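Local coordinates for protein ribonucleoside triphosphate reductase (PDB 1L1L) that catalyses the reduction of ribonucleoside triphosphates to deoxyribonucleotides, a B12-dependent (class II) reaction, within a 10-stranded alpha-beta barrel, at residues A[121-124]-A[125-129]; A[358-361]-A[362-365]; A[380-383]-A[384-388]; A[624-628]-A[629-633]. All coordinates share one frame; numbering follows the deposited sequence.

Interaction 1: residues A[121-124]-A[125-129]; sequences FVAI and RPQKY
The guanidinium of Arg125 lies flat over the methyl group of Ala123: CB of Ala123 meets one face of the planar group, 3.1 Å from Arg125 NH1 and 3.5 Å from Arg125 CZ, so the approach is tight. Arg125 reaches this position by turning back at once. A chi1 of 59° folds CG over its own main chain, after which the chain runs extended to NE. The polar end is held from outside the segment, NH1 by Asn171 OD1 and NH2 in a salt bridge with Glu403. Between the two residues the backbone makes an inverse gamma turn centred on Ile124, with a weak bond from Arg125 N to Ala123 O of 3.0 Å, bent to 135° at the hydrogen. The turn follows strand 119-123, an outermost strand of the mixed seven-stranded sheet that probably forms part of the 10-stranded alpha-beta barrel, and leads toward the weakly bonded strand at about 127-128. From there the extended side chain of Gln127 points back, its NE2 2.9 Å from Ala123 O and 4.2 Å from Val122 CG2. Gln127 NE2 gives a weak bond to Arg125 O at 3.5 Å, while Asn415 ND2 donates to Gln127 OE1.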
loop_
_atom_site.group_PDB
_atom_site.type_symbol
_atom_site.label_atom_id
_atom_site.label_comp_id
_atom_site.label_asym_id
_atom_site.label_seq_id
_atom_site.Cartn_x
_atom_site.Cartn_y
_atom_site.Cartn_z
ATOM N N PHE A 121 -5.565 8.114 4.035
ATOM C CA PHE A 121 -6.812 7.890 4.760
ATOM C C PHE A 121 -7.683 9.129 4.596
ATOM O O PHE A 121 -7.174 10.230 4.493
ATOM C CB PHE A 121 -6.597 7.675 6.253
ATOM C CG PHE A 121 -7.883 7.664 7.025
ATOM C CD1 PHE A 121 -8.716 6.547 6.999
ATOM C CD2 PHE A 121 -8.324 8.815 7.666
ATOM C CE1 PHE A 121 -9.980 6.583 7.597
ATOM C CE2 PHE A 121 -9.585 8.864 8.264
ATOM C CZ PHE A 121 -10.411 7.746 8.225
ATOM N N VAL A 122 -9.003 8.950 4.571
ATOM C CA VAL A 122 -9.897 10.098 4.453
ATOM C C VAL A 122 -11.264 9.719 5.019
ATOM O O VAL A 122 -11.733 8.602 4.802
ATOM C CB VAL A 122 -10.045 10.567 2.978
ATOM C CG1 VAL A 122 -10.678 9.476 2.132
ATOM C CG2 VAL A 122 -10.890 11.831 2.918
ATOM N N ALA A 123 -11.871 10.636 5.768
ATOM C CA ALA A 123 -13.197 10.423 6.363
ATOM C C ALA A 123 -14.277 10.782 5.331
ATOM O O ALA A 123 -14.212 11.838 4.701
ATOM C CB ALA A 123 -13.351 11.296 7.624
ATOM N N ILE A 124 -15.262 9.901 5.151
ATOM C CA ILE A 124 -16.326 10.160 4.189
ATOM C C ILE A 124 -17.423 11.011 4.816
ATOM O O ILE A 124 -18.471 10.501 5.213
ATOM C CB ILE A 124 -16.962 8.850 3.644
ATOM C CG1 ILE A 124 -15.880 7.929 3.081
ATOM C CG2 ILE A 124 -17.949 9.177 2.527
ATOM C CD1 ILE A 124 -15.005 8.588 2.031
ATOM N N ARG A 125 -17.149 12.309 4.917
ATOM C CA ARG A 125 -18.087 13.288 5.446
ATOM C C ARG A 125 -17.894 14.562 4.632
ATOM O O ARG A 125 -16.780 14.858 4.189
ATOM C CB ARG A 125 -17.803 13.585 6.914
ATOM C CG ARG A 125 -16.406 14.121 7.188
ATOM C CD ARG A 125 -16.320 14.691 8.600
ATOM N NE ARG A 125 -14.947 14.955 9.033
ATOM C CZ ARG A 125 -14.171 14.068 9.656
ATOM N NH1 ARG A 125 -14.633 12.852 9.925
ATOM N NH2 ARG A 125 -12.935 14.399 10.012
ATOM N N PRO A 126 -18.972 15.336 4.423
ATOM C CA PRO A 126 -18.821 16.571 3.647
ATOM C C PRO A 126 -17.668 17.402 4.205
ATOM O O PRO A 126 -17.521 17.537 5.419
ATOM C CB PRO A 126 -20.178 17.246 3.817
ATOM C CG PRO A 126 -21.114 16.054 3.882
ATOM C CD PRO A 126 -20.377 15.132 4.827
ATOM N N GLN A 127 -16.837 17.936 3.319
ATOM C CA GLN A 127 -15.693 18.739 3.737
ATOM C C GLN A 127 -15.403 19.810 2.698
ATOM O O GLN A 127 -15.874 19.731 1.564
ATOM C CB GLN A 127 -14.432 17.865 3.867
ATOM C CG GLN A 127 -14.473 16.808 4.936
ATOM C CD GLN A 127 -13.220 15.947 4.936
ATOM O OE1 GLN A 127 -12.101 16.460 5.006
ATOM N NE2 GLN A 127 -13.403 14.634 4.862
ATOM N N LYS A 128 -14.608 20.798 3.089
ATOM C CA LYS A 128 -14.218 21.863 2.173
ATOM C C LYS A 128 -12.996 21.378 1.395
ATOM O O LYS A 128 -12.174 20.627 1.928
ATOM C CB LYS A 128 -13.844 23.127 2.952
ATOM C CG LYS A 128 -12.624 22.954 3.830
ATOM C CD LYS A 128 -12.267 24.228 4.573
ATOM C CE LYS A 128 -10.989 24.040 5.391
ATOM N NZ LYS A 128 -10.606 25.266 6.154
ATOM N N TYR A 129 -12.876 21.797 0.139
ATOM C CA TYR A 129 -11.736 21.405 -0.680
ATOM C C TYR A 129 -10.504 22.181 -0.235
ATOM O O TYR A 129 -9.367 21.718 -0.395
ATOM C CB TYR A 129 -12.002 21.695 -2.158
ATOM C CG TYR A 129 -12.815 20.638 -2.862
ATOM C CD1 TYR A 129 -14.179 20.475 -2.605
ATOM C CD2 TYR A 129 -12.212 19.781 -3.782
ATOM C CE1 TYR A 129 -14.914 19.479 -3.250
ATOM C CE2 TYR A 129 -12.933 18.792 -4.429
ATOM C CZ TYR A 129 -14.282 18.641 -4.158
ATOM O OH TYR A 129 -14.964 17.628 -4.781
#

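Interaction 2: residues A[358-361]-A[362-365]; sequences SAFS and GYQP
The ring of Phe360 has the backbone N of Gly362 over the centre of one face, 3.5 Å above the plane, and Tyr363 CE1 at its edge, in plane. Tyr363 in turn receives Phe360 CD2 on one face, displaced toward the rim. The two rings thus form a T-shaped (edge-to-face) pair in which phenylalanine supplies the edge and tyrosine the face, with centroids 5.0 Å apart and planes at 74°; the closest carbons are Phe360 CD2 and Tyr363 CZ, at 3.7 Å. With CG opposite the backbone N (chi1 -178°), the Phe360 side chain is carried forward along the chain, so that CZ comes within 3.2 Å of Gly362 O. A water closes the polar side of the pair: it donates to Phe360 O at 2.6 Å and accepts from Tyr363 OH at 2.5 Å, tying the phenol to the backbone that precedes the turn. Beyond the pair, Tyr363 packs on Leu665 and Arg666 of helix 661-667 and on Ile378 of strand 377-380. The backbone bends in an inverse gamma turn centred on Gly362, with a weak bond of 2.7 Å from Tyr363 N to Ser361 O. This turn opens helix 363-373, which links parallel neighbouring strands 350-356 and 377-380, the beta-alpha-beta crossover characteristic of alpha-beta barrels.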
loop_
_atom_site.group_PDB
_atom_site.type_symbol
_atom_site.label_atom_id
_atom_site.label_comp_id
_atom_site.label_asym_id
_atom_site.label_seq_id
_atom_site.Cartn_x
_atom_site.Cartn_y
_atom_site.Cartn_z
ATOM N N SER A 358 -11.364 -0.952 23.356
ATOM C CA SER A 358 -11.031 -2.024 24.292
ATOM C C SER A 358 -12.221 -2.505 25.110
ATOM O O SER A 358 -12.238 -3.641 25.575
ATOM C CB SER A 358 -9.901 -1.575 25.225
ATOM O OG SER A 358 -8.738 -1.266 24.471
ATOM N N ALA A 359 -13.216 -1.642 25.275
ATOM C CA ALA A 359 -14.414 -1.988 26.030
ATOM C C ALA A 359 -15.302 -2.943 25.234
ATOM O O ALA A 359 -16.126 -3.663 25.802
ATOM C CB ALA A 359 -15.187 -0.727 26.375
ATOM N N PHE A 360 -15.124 -2.945 23.915
ATOM C CA PHE A 360 -15.903 -3.799 23.021
ATOM C C PHE A 360 -15.636 -5.286 23.255
ATOM O O PHE A 360 -14.501 -5.697 23.490
ATOM C CB PHE A 360 -15.580 -3.446 21.564
ATOM C CG PHE A 360 -16.366 -4.224 20.560
ATOM C CD1 PHE A 360 -17.728 -3.985 20.385
ATOM C CD2 PHE A 360 -15.747 -5.186 19.770
ATOM C CE1 PHE A 360 -18.464 -4.694 19.427
ATOM C CE2 PHE A 360 -16.469 -5.899 18.811
ATOM C CZ PHE A 360 -17.834 -5.653 18.639
ATOM N N SER A 361 -16.687 -6.096 23.182
ATOM C CA SER A 361 -16.540 -7.533 23.382
ATOM C C SER A 361 -17.463 -8.340 22.467
ATOM O O SER A 361 -17.495 -9.575 22.541
ATOM C CB SER A 361 -16.817 -7.891 24.845
ATOM O OG SER A 361 -18.140 -7.534 25.210
ATOM N N GLY A 362 -18.196 -7.639 21.601
ATOM C CA GLY A 362 -19.103 -8.300 20.676
ATOM C C GLY A 362 -18.399 -8.960 19.504
ATOM O O GLY A 362 -18.751 -8.739 18.347
ATOM N N TYR A 363 -17.410 -9.790 19.810
ATOM C CA TYR A 363 -16.633 -10.486 18.791
ATOM C C TYR A 363 -17.304 -11.726 18.212
ATOM O O TYR A 363 -16.853 -12.279 17.213
ATOM C CB TYR A 363 -15.266 -10.860 19.369
ATOM C CG TYR A 363 -14.382 -9.661 19.591
ATOM C CD1 TYR A 363 -13.818 -8.979 18.510
ATOM C CD2 TYR A 363 -14.144 -9.174 20.876
ATOM C CE1 TYR A 363 -13.040 -7.841 18.705
ATOM C CE2 TYR A 363 -13.368 -8.037 21.080
ATOM C CZ TYR A 363 -12.822 -7.375 19.993
ATOM O OH TYR A 363 -12.074 -6.236 20.196
ATOM N N GLN A 364 -18.389 -12.161 18.837
ATOM C CA GLN A 364 -19.094 -13.343 18.376
ATOM C C GLN A 364 -19.469 -13.278 16.883
ATOM O O GLN A 364 -19.079 -14.143 16.090
ATOM C CB GLN A 364 -20.331 -13.543 19.253
ATOM C CG GLN A 364 -21.110 -14.808 18.986
ATOM C CD GLN A 364 -22.139 -15.068 20.072
ATOM O OE1 GLN A 364 -21.805 -15.557 21.154
ATOM N NE2 GLN A 364 -23.393 -14.723 19.798
ATOM N N PRO A 365 -20.226 -12.249 16.474
ATOM C CA PRO A 365 -20.584 -12.186 15.054
ATOM C C PRO A 365 -19.380 -11.866 14.156
ATOM O O PRO A 365 -19.298 -12.324 13.018
ATOM C CB PRO A 365 -21.667 -11.111 15.026
ATOM C CG PRO A 365 -21.259 -10.196 16.136
ATOM C CD PRO A 365 -20.849 -11.149 17.230
HETATM O O HOH W 1 -12.397 -4.826 22.180
#

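Interaction 3: residues A[380-383]-A[384-388]; sequences NLDL and SKNYG
Lys385 wraps its aliphatic chain round the carbonyl oxygen of Leu381, one helical turn back. CB lies 3.5 Å from Leu381 O and CG is nearer still, at 3.3 Å; CD swings wider, and the bend at chi3 (-73°) returns CE to 3.5 Å from the same oxygen. Lys385 NZ runs on past the carbonyl, 4.8 Å from Leu381 O and so not bonded to it. That oxygen also accepts the backbone bond from Lys385 N. Asn380, at the N-cap, begins the helix: its OD1 takes Leu383 N at 2.8 Å in a nearly straight bond (171°), with the donor well above the amide plane. Its backbone O is gripped twice by Ser384, through N and, at 2.8 Å, through the hydroxyl OG, the two donors coming from opposite faces of the carbonyl plane. Farther along, Asn386 ND2 gives a weak, bent bond of 3.1 Å to Asp382 OD2, the carboxylate and amide planes standing almost perpendicular; the firmer hold on Asn386 is at OD1, which receives Gly397 N. Leu383 CD2 meets Tyr387 CE1 at 3.7 Å as the apolar counterpart. Chemically, the Asn380 side chain satisfies one N-H of the first turn, Leu383 N, and the buried Ser384 hydroxyl finds an acceptor in Asn380 O. The carboxylate of Asp382, next but one after the cap, probably gains from the positive end of the helix dipole.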
loop_
_atom_site.group_PDB
_atom_site.type_symbol
_atom_site.label_atom_id
_atom_site.label_comp_id
_atom_site.label_asym_id
_atom_site.label_seq_id
_atom_site.Cartn_x
_atom_site.Cartn_y
_atom_site.Cartn_z
ATOM N N ASN A 380 -8.831 -0.771 16.233
ATOM C CA ASN A 380 -9.104 -0.215 17.552
ATOM C C ASN A 380 -8.629 1.236 17.584
ATOM O O ASN A 380 -7.444 1.510 17.834
ATOM C CB ASN A 380 -8.392 -1.027 18.639
ATOM C CG ASN A 380 -8.846 -0.643 20.036
ATOM O OD1 ASN A 380 -8.994 0.534 20.346
ATOM N ND2 ASN A 380 -9.058 -1.637 20.888
ATOM N N LEU A 381 -9.552 2.158 17.317
ATOM C CA LEU A 381 -9.241 3.586 17.296
ATOM C C LEU A 381 -8.847 4.098 18.682
ATOM O O LEU A 381 -8.039 5.023 18.816
ATOM C CB LEU A 381 -10.448 4.368 16.755
ATOM C CG LEU A 381 -10.785 4.101 15.280
ATOM C CD1 LEU A 381 -12.099 4.774 14.899
ATOM C CD2 LEU A 381 -9.645 4.622 14.410
ATOM N N ASP A 382 -9.425 3.476 19.702
ATOM C CA ASP A 382 -9.166 3.799 21.102
ATOM C C ASP A 382 -7.666 3.666 21.392
ATOM O O ASP A 382 -7.004 4.636 21.767
ATOM C CB ASP A 382 -9.956 2.825 21.992
ATOM C CG ASP A 382 -9.836 3.142 23.470
ATOM O OD1 ASP A 382 -10.253 2.290 24.291
ATOM O OD2 ASP A 382 -9.338 4.237 23.808
ATOM N N LEU A 383 -7.141 2.459 21.214
ATOM C CA LEU A 383 -5.720 2.200 21.447
ATOM C C LEU A 383 -4.821 2.987 20.496
ATOM O O LEU A 383 -3.717 3.397 20.872
ATOM C CB LEU A 383 -5.414 0.710 21.274
ATOM C CG LEU A 383 -5.957 -0.284 22.298
ATOM C CD1 LEU A 383 -5.586 -1.688 21.862
ATOM C CD2 LEU A 383 -5.393 0.014 23.677
ATOM N N SER A 384 -5.286 3.182 19.262
ATOM C CA SER A 384 -4.516 3.893 18.243
ATOM C C SER A 384 -4.303 5.358 18.579
ATOM O O SER A 384 -3.265 5.927 18.257
ATOM C CB SER A 384 -5.200 3.787 16.875
ATOM O OG SER A 384 -5.200 2.455 16.392
ATOM N N LYS A 385 -5.288 5.975 19.221
ATOM C CA LYS A 385 -5.165 7.382 19.579
ATOM C C LYS A 385 -4.472 7.603 20.918
ATOM O O LYS A 385 -3.930 8.679 21.156
ATOM C CB LYS A 385 -6.548 8.047 19.614
ATOM C CG LYS A 385 -7.190 8.196 18.249
ATOM C CD LYS A 385 -8.485 8.991 18.297
ATOM C CE LYS A 385 -9.610 8.187 18.916
ATOM N NZ LYS A 385 -10.919 8.910 18.803
ATOM N N ASN A 386 -4.471 6.590 21.779
ATOM C CA ASN A 386 -3.877 6.729 23.109
ATOM C C ASN A 386 -2.629 5.919 23.409
ATOM O O ASN A 386 -2.268 5.745 24.580
ATOM C CB ASN A 386 -4.927 6.413 24.169
ATOM C CG ASN A 386 -6.164 7.250 23.999
ATOM O OD1 ASN A 386 -6.084 8.476 23.905
ATOM N ND2 ASN A 386 -7.321 6.595 23.949
ATOM N N TYR A 387 -1.971 5.423 22.366
ATOM C CA TYR A 387 -0.760 4.640 22.564
ATOM C C TYR A 387 0.216 4.758 21.414
ATOM O O TYR A 387 -0.175 4.993 20.271
ATOM C CB TYR A 387 -1.071 3.149 22.713
ATOM C CG TYR A 387 -1.568 2.694 24.057
ATOM C CD1 TYR A 387 -2.905 2.842 24.413
ATOM C CD2 TYR A 387 -0.709 2.063 24.956
ATOM C CE1 TYR A 387 -3.378 2.369 25.624
ATOM C CE2 TYR A 387 -1.171 1.585 26.176
ATOM C CZ TYR A 387 -2.511 1.739 26.501
ATOM O OH TYR A 387 -2.994 1.243 27.690
ATOM N N GLY A 388 1.493 4.603 21.750
ATOM C CA GLY A 388 2.553 4.577 20.763
ATOM C C GLY A 388 2.839 3.090 20.910
ATOM O O GLY A 388 1.986 2.267 20.559
#

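Interaction 4: residues A[624-628]-A[629-633]; sequences GTVSI and AEQFA
Ile628 and Phe632 run side by side in the same direction, one turn apart, with Ile628 CG1 3.8 Å from Phe632 CE2. This is the tightly packed side: Phe632 also brings CD2 to 3.4 Å from Ile628 O, which lies in plane at the ring edge, and both buried residues press on Leu664 of helix 661-667 and Ile651 of strand 650-653. A second apolar touch joins Val626 CG1 to Gln631 CG at 3.6 Å. There the Gln631 side chain, extended beyond CG, runs back alongside the preceding loop, its NE2 reaching Val626 O at 3.2 Å from well above the carbonyl plane; the same nitrogen bonds Thr652 O. Between these two contacts the chain enters helix 628-641 with Ser627 as N-cap. A chi1 of 77° tucks Ser627 OG over the start of the helix, where it accepts from Glu630 N at 3.0 Å (154°). Glu630 directs its carboxylate elsewhere, to a salt bridge with Arg488. In contrast to the buried Ile628 and Phe632, the looser side is that of Ser627 and Ala629, both partly exposed, where Ala629 CB only approaches Ser627 OG at 3.9 Å.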
loop_
_atom_site.group_PDB
_atom_site.type_symbol
_atom_site.label_atom_id
_atom_site.label_comp_id
_atom_site.label_asym_id
_atom_site.label_seq_id
_atom_site.Cartn_x
_atom_site.Cartn_y
_atom_site.Cartn_z
ATOM N N GLY A 624 1.936 -22.637 7.628
ATOM C CA GLY A 624 0.864 -23.592 7.821
ATOM C C GLY A 624 0.888 -24.312 9.156
ATOM O O GLY A 624 -0.140 -24.835 9.596
ATOM N N THR A 625 2.043 -24.332 9.818
ATOM C CA THR A 625 2.155 -25.031 11.092
ATOM C C THR A 625 2.122 -24.139 12.322
ATOM O O THR A 625 1.991 -24.644 13.439
ATOM C CB THR A 625 3.442 -25.893 11.159
ATOM O OG1 THR A 625 4.594 -25.045 11.256
ATOM C CG2 THR A 625 3.557 -26.766 9.923
ATOM N N VAL A 626 2.235 -22.825 12.135
ATOM C CA VAL A 626 2.217 -21.902 13.275
ATOM C C VAL A 626 0.805 -21.714 13.822
ATOM O O VAL A 626 -0.108 -21.304 13.102
ATOM C CB VAL A 626 2.790 -20.527 12.893
ATOM C CG1 VAL A 626 2.784 -19.608 14.101
ATOM C CG2 VAL A 626 4.200 -20.690 12.369
ATOM N N SER A 627 0.625 -22.005 15.105
ATOM C CA SER A 627 -0.691 -21.883 15.715
ATOM C C SER A 627 -1.231 -20.459 15.670
ATOM O O SER A 627 -0.477 -19.489 15.668
ATOM C CB SER A 627 -0.650 -22.358 17.166
ATOM O OG SER A 627 -0.048 -21.375 17.988
ATOM N N ILE A 628 -2.553 -20.332 15.646
ATOM C CA ILE A 628 -3.161 -19.011 15.615
ATOM C C ILE A 628 -2.764 -18.257 16.891
ATOM O O ILE A 628 -2.473 -17.067 16.853
ATOM C CB ILE A 628 -4.705 -19.113 15.486
ATOM C CG1 ILE A 628 -5.314 -17.714 15.376
ATOM C CG2 ILE A 628 -5.287 -19.898 16.656
ATOM C CD1 ILE A 628 -6.826 -17.718 15.178
ATOM N N ALA A 629 -2.717 -18.962 18.016
ATOM C CA ALA A 629 -2.343 -18.330 19.279
ATOM C C ALA A 629 -0.953 -17.707 19.203
ATOM O O ALA A 629 -0.724 -16.601 19.705
ATOM C CB ALA A 629 -2.393 -19.347 20.417
ATOM N N GLU A 630 -0.018 -18.412 18.577
ATOM C CA GLU A 630 1.340 -17.886 18.465
ATOM C C GLU A 630 1.440 -16.692 17.524
ATOM O O GLU A 630 2.254 -15.799 17.735
ATOM C CB GLU A 630 2.317 -18.971 18.003
ATOM C CG GLU A 630 3.759 -18.511 18.132
ATOM C CD GLU A 630 4.759 -19.543 17.663
ATOM O OE1 GLU A 630 4.436 -20.753 17.721
ATOM O OE2 GLU A 630 5.870 -19.140 17.253
ATOM N N GLN A 631 0.632 -16.677 16.469
ATOM C CA GLN A 631 0.662 -15.557 15.540
ATOM C C GLN A 631 0.179 -14.288 16.244
ATOM O O GLN A 631 0.756 -13.221 16.066
ATOM C CB GLN A 631 -0.202 -15.864 14.307
ATOM C CG GLN A 631 0.376 -16.968 13.438
ATOM C CD GLN A 631 -0.431 -17.237 12.181
ATOM O OE1 GLN A 631 -0.580 -16.366 11.321
ATOM N NE2 GLN A 631 -0.947 -18.450 12.062
ATOM N N PHE A 632 -0.888 -14.399 17.036
ATOM C CA PHE A 632 -1.391 -13.247 17.788
ATOM C C PHE A 632 -0.288 -12.725 18.718
ATOM O O PHE A 632 0.007 -11.521 18.742
ATOM C CB PHE A 632 -2.611 -13.650 18.625
ATOM C CG PHE A 632 -3.925 -13.373 17.957
ATOM C CD1 PHE A 632 -4.561 -12.143 18.128
ATOM C CD2 PHE A 632 -4.543 -14.345 17.181
ATOM C CE1 PHE A 632 -5.808 -11.891 17.536
ATOM C CE2 PHE A 632 -5.786 -14.101 16.589
ATOM C CZ PHE A 632 -6.418 -12.876 16.768
ATOM N N ALA A 633 0.327 -13.636 19.477
ATOM C CA ALA A 633 1.395 -13.256 20.405
ATOM C C ALA A 633 2.550 -12.566 19.693
ATOM O O ALA A 633 3.117 -11.604 20.209
ATOM C CB ALA A 633 1.918 -14.483 21.154
#

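Interactions 1 to 3 adjoin strands of the mixed seven-stranded sheet, and interaction 4 packs on its outer strand 650-653. Interactions 2 and 3 touch: Ser358, just beyond strand 350-356, has its N 3.4 Å from Asn380 ND2 and its OG 3.7 Å from Leu383 CG. Interactions 2 and 4 stay about 8 Å apart at their nearest atoms but share helix 661-667, where Tyr363 and Phe632 both meet Leu665. Centres of interactions 1 and 4, at the two outer strands, are 38 Å apart; nearest atoms of interactions 1 and 3 are about 7 Å apart. The disulfide Cys119-Cys419, probably the redox-active pair of this family, starts the strand on which interaction 1 lies, consistent with a position near the active site.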